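Local structure of 2,3-dihydroxy-2,3-dihydrophenylpropionate dehydrogenase (Pseudomonas sp. MC1, 5XTF) at residues I102-I107 with A248-L253. The protein catalyses the NAD(+)-dependent oxidation of naphthalene cis-dihydrodiol to 1,2-dihydroxynaphthalene, a step in aromatic hydrocarbon breakdown. Numbering follows the deposited sequence.
Sequences IANAGI and APYLLL
Tyr250 is the residue of 248-253 that reaches Ile102 and Asn104. Ala248 and Pro249 open the helix turn and face elsewhere: Ala248 packs on Leu252 of a second subunit, Pro249 on Val199, Ile267 and Ile269. Tyr250 comes next, its CG anti to the carbonyl carbon (chi1 -67°), which sends the ring out from the helix toward the end of strand 100-103. There Ile102 CG2 meets the ring obliquely, 4.2 Å from Tyr250 CD1, a loose apolar contact. Farther along, Tyr250 OH lies 4.2 Å from Asn104 OD1, too far for a direct bond; Thr157 OG1 joins the two instead, hydrogen-bonded to each, and so satisfies the buried phenol and probably helps to hold Asn104, an NAD(+)-binding residue, in position. Leu251 leaves the helix away from 102-107, its side chain touching Phe43, and Leu252 and Leu253 pack on Ile267. This is the SDR Rossmann fold: 102-107 runs off the C-terminal end of a central strand, where NAD(+) binds, though none is bound to this chain here; Tyr250's side chain also comes about 4 Å from that of Ile35, another NAD(+)-binding residue. Helix 248-254 lies over one face of the parallel sheet, against strands 195-201 and 266-269, with helix 34-46 beside it touching Ile102 and Tyr250 through Leu39.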
ATOM      1  N   ILE B 102      24.414  -0.030   6.043  1.00 24.12           N
ATOM      2  CA  ILE B 102      23.635   0.584   4.977  1.00 19.37           C
ATOM      3  C   ILE B 102      23.935  -0.180   3.703  1.00 24.59           C
ATOM      4  O   ILE B 102      25.044  -0.089   3.160  1.00 23.02           O
ATOM      5  CB  ILE B 102      23.951   2.071   4.798  1.00 22.91           C
ATOM      6  CG1 ILE B 102      23.670   2.843   6.088  1.00 27.24           C
ATOM      7  CG2 ILE B 102      23.164   2.638   3.630  1.00 23.72           C
ATOM      8  CD1 ILE B 102      23.859   4.335   5.946  1.00 26.94           C
ATOM      9  N   ALA B 103      22.953  -0.942   3.232  1.00 22.20           N
ATOM     10  CA  ALA B 103      23.073  -1.684   1.987  1.00 22.60           C
ATOM     11  C   ALA B 103      22.498  -0.801   0.894  1.00 25.06           C
ATOM     12  O   ALA B 103      21.292  -0.530   0.881  1.00 26.95           O
ATOM     13  CB  ALA B 103      22.341  -3.017   2.085  1.00 20.85           C
ATOM     14  N   ASN B 104      23.353  -0.356  -0.024  1.00 23.12           N
ATOM     15  CA  ASN B 104      22.982   0.699  -0.959  1.00 24.17           C
ATOM     16  C   ASN B 104      23.457   0.462  -2.379  1.00 25.97           C
ATOM     17  O   ASN B 104      22.914   1.089  -3.296  1.00 26.67           O
ATOM     18  CB  ASN B 104      23.519   2.056  -0.462  1.00 25.89           C
ATOM     19  CG  ASN B 104      23.493   3.135  -1.524  1.00 28.37           C
ATOM     20  OD1 ASN B 104      22.422   3.577  -1.961  1.00 29.40           O
ATOM     21  ND2 ASN B 104      24.674   3.570  -1.950  1.00 23.92           N
ATOM     22  N   ALA B 105      24.446  -0.392  -2.609  1.00 27.52           N
ATOM     23  CA  ALA B 105      24.930  -0.602  -3.965  1.00 34.36           C
ATOM     24  C   ALA B 105      23.776  -1.061  -4.853  1.00 31.03           C
ATOM     25  O   ALA B 105      22.995  -1.938  -4.477  1.00 33.71           O
ATOM     26  CB  ALA B 105      26.081  -1.617  -3.968  1.00 25.77           C
ATOM     27  N   GLY B 106      23.618  -0.414  -6.009  1.00 33.41           N
ATOM     28  CA  GLY B 106      22.513  -0.722  -6.890  1.00 35.82           C
ATOM     29  C   GLY B 106      22.942  -0.696  -8.343  1.00 36.43           C
ATOM     30  O   GLY B 106      24.034  -0.231  -8.679  1.00 38.09           O
ATOM     31  N   ILE B 107      22.059  -1.219  -9.200  1.00 35.24           N
ATOM     32  CA  ILE B 107      22.241  -1.174 -10.646  1.00 34.21           C
ATOM     33  C   ILE B 107      20.873  -1.022 -11.292  1.00 36.05           C
ATOM     34  O   ILE B 107      19.865  -1.508 -10.774  1.00 36.41           O
ATOM     35  CB  ILE B 107      22.979  -2.428 -11.187  1.00 37.31           C
ATOM     36  CG1 ILE B 107      23.449  -2.211 -12.621  1.00 40.94           C
ATOM     37  CG2 ILE B 107      22.095  -3.658 -11.155  1.00 32.09           C
ATOM     38  CD1 ILE B 107      24.152  -3.417 -13.196  1.00 49.51           C
ATOM     39  N   ALA B 248      19.256  12.959   4.359  1.00 23.02           N
ATOM     40  CA  ALA B 248      18.705  13.114   5.702  1.00 22.61           C
ATOM     41  C   ALA B 248      17.911  11.901   6.188  1.00 25.37           C
ATOM     42  O   ALA B 248      18.100  11.517   7.354  1.00 23.76           O
ATOM     43  CB  ALA B 248      17.854  14.394   5.786  1.00 23.33           C
ATOM     44  N   PRO B 249      17.040  11.251   5.388  1.00 22.63           N
ATOM     45  CA  PRO B 249      16.319  10.079   5.921  1.00 21.43           C
ATOM     46  C   PRO B 249      17.238   8.968   6.399  1.00 23.15           C
ATOM     47  O   PRO B 249      16.921   8.296   7.394  1.00 22.77           O
ATOM     48  CB  PRO B 249      15.455   9.612   4.731  1.00 23.01           C
ATOM     49  CG  PRO B 249      15.315  10.824   3.857  1.00 23.44           C
ATOM     50  CD  PRO B 249      16.611  11.579   4.016  1.00 19.82           C
ATOM     51  N   TYR B 250      18.371   8.753   5.722  1.00 20.33           N
ATOM     52  CA  TYR B 250      19.311   7.739   6.188  1.00 22.43           C
ATOM     53  C   TYR B 250      19.833   8.080   7.577  1.00 23.52           C
ATOM     54  O   TYR B 250      19.886   7.213   8.454  1.00 22.01           O
ATOM     55  CB  TYR B 250      20.477   7.602   5.216  1.00 20.50           C
ATOM     56  CG  TYR B 250      20.136   7.039   3.859  1.00 18.24           C
ATOM     57  CD1 TYR B 250      20.332   5.696   3.569  1.00 15.76           C
ATOM     58  CD2 TYR B 250      19.676   7.865   2.854  1.00 21.66           C
ATOM     59  CE1 TYR B 250      20.064   5.196   2.324  1.00 18.68           C
ATOM     60  CE2 TYR B 250      19.403   7.385   1.609  1.00 17.95           C
ATOM     61  CZ  TYR B 250      19.590   6.050   1.341  1.00 22.77           C
ATOM     62  OH  TYR B 250      19.303   5.586   0.068  1.00 20.54           O
ATOM     63  N   LEU B 251      20.195   9.344   7.799  1.00 22.21           N
ATOM     64  CA  LEU B 251      20.720   9.758   9.095  1.00 24.24           C
ATOM     65  C   LEU B 251      19.694   9.557  10.199  1.00 24.79           C
ATOM     66  O   LEU B 251      20.024   9.059  11.278  1.00 25.81           O
ATOM     67  CB  LEU B 251      21.143  11.221   9.037  1.00 26.60           C
ATOM     68  CG  LEU B 251      22.403  11.550   8.253  1.00 32.73           C
ATOM     69  CD1 LEU B 251      22.474  13.068   8.115  1.00 33.49           C
ATOM     70  CD2 LEU B 251      23.628  11.012   8.990  1.00 28.52           C
ATOM     71  N   LEU B 252      18.444   9.969   9.949  1.00 22.41           N
ATOM     72  CA  LEU B 252      17.358   9.723  10.893  1.00 25.83           C
ATOM     73  C   LEU B 252      17.223   8.234  11.205  1.00 25.22           C
ATOM     74  O   LEU B 252      17.120   7.838  12.374  1.00 28.08           O
ATOM     75  CB  LEU B 252      16.044  10.262  10.315  1.00 27.77           C
ATOM     76  CG  LEU B 252      14.739  10.480  11.099  1.00 29.22           C
ATOM     77  CD1 LEU B 252      13.602  10.607  10.093  1.00 28.07           C
ATOM     78  CD2 LEU B 252      14.396   9.401  12.105  1.00 31.54           C
ATOM     79  N   LEU B 253      17.194   7.393  10.164  1.00 23.21           N
ATOM     80  CA  LEU B 253      16.945   5.962  10.361  1.00 26.99           C
ATOM     81  C   LEU B 253      18.097   5.253  11.073  1.00 22.02           C
ATOM     82  O   LEU B 253      17.875   4.233  11.736  1.00 27.25           O
ATOM     83  CB  LEU B 253      16.660   5.280   9.019  1.00 21.47           C
ATOM     84  CG  LEU B 253      15.370   5.642   8.272  1.00 23.92           C
ATOM     85  CD1 LEU B 253      15.347   4.969   6.887  1.00 21.37           C
ATOM     86  CD2 LEU B 253      14.133   5.263   9.063  1.00 22.50           C
TER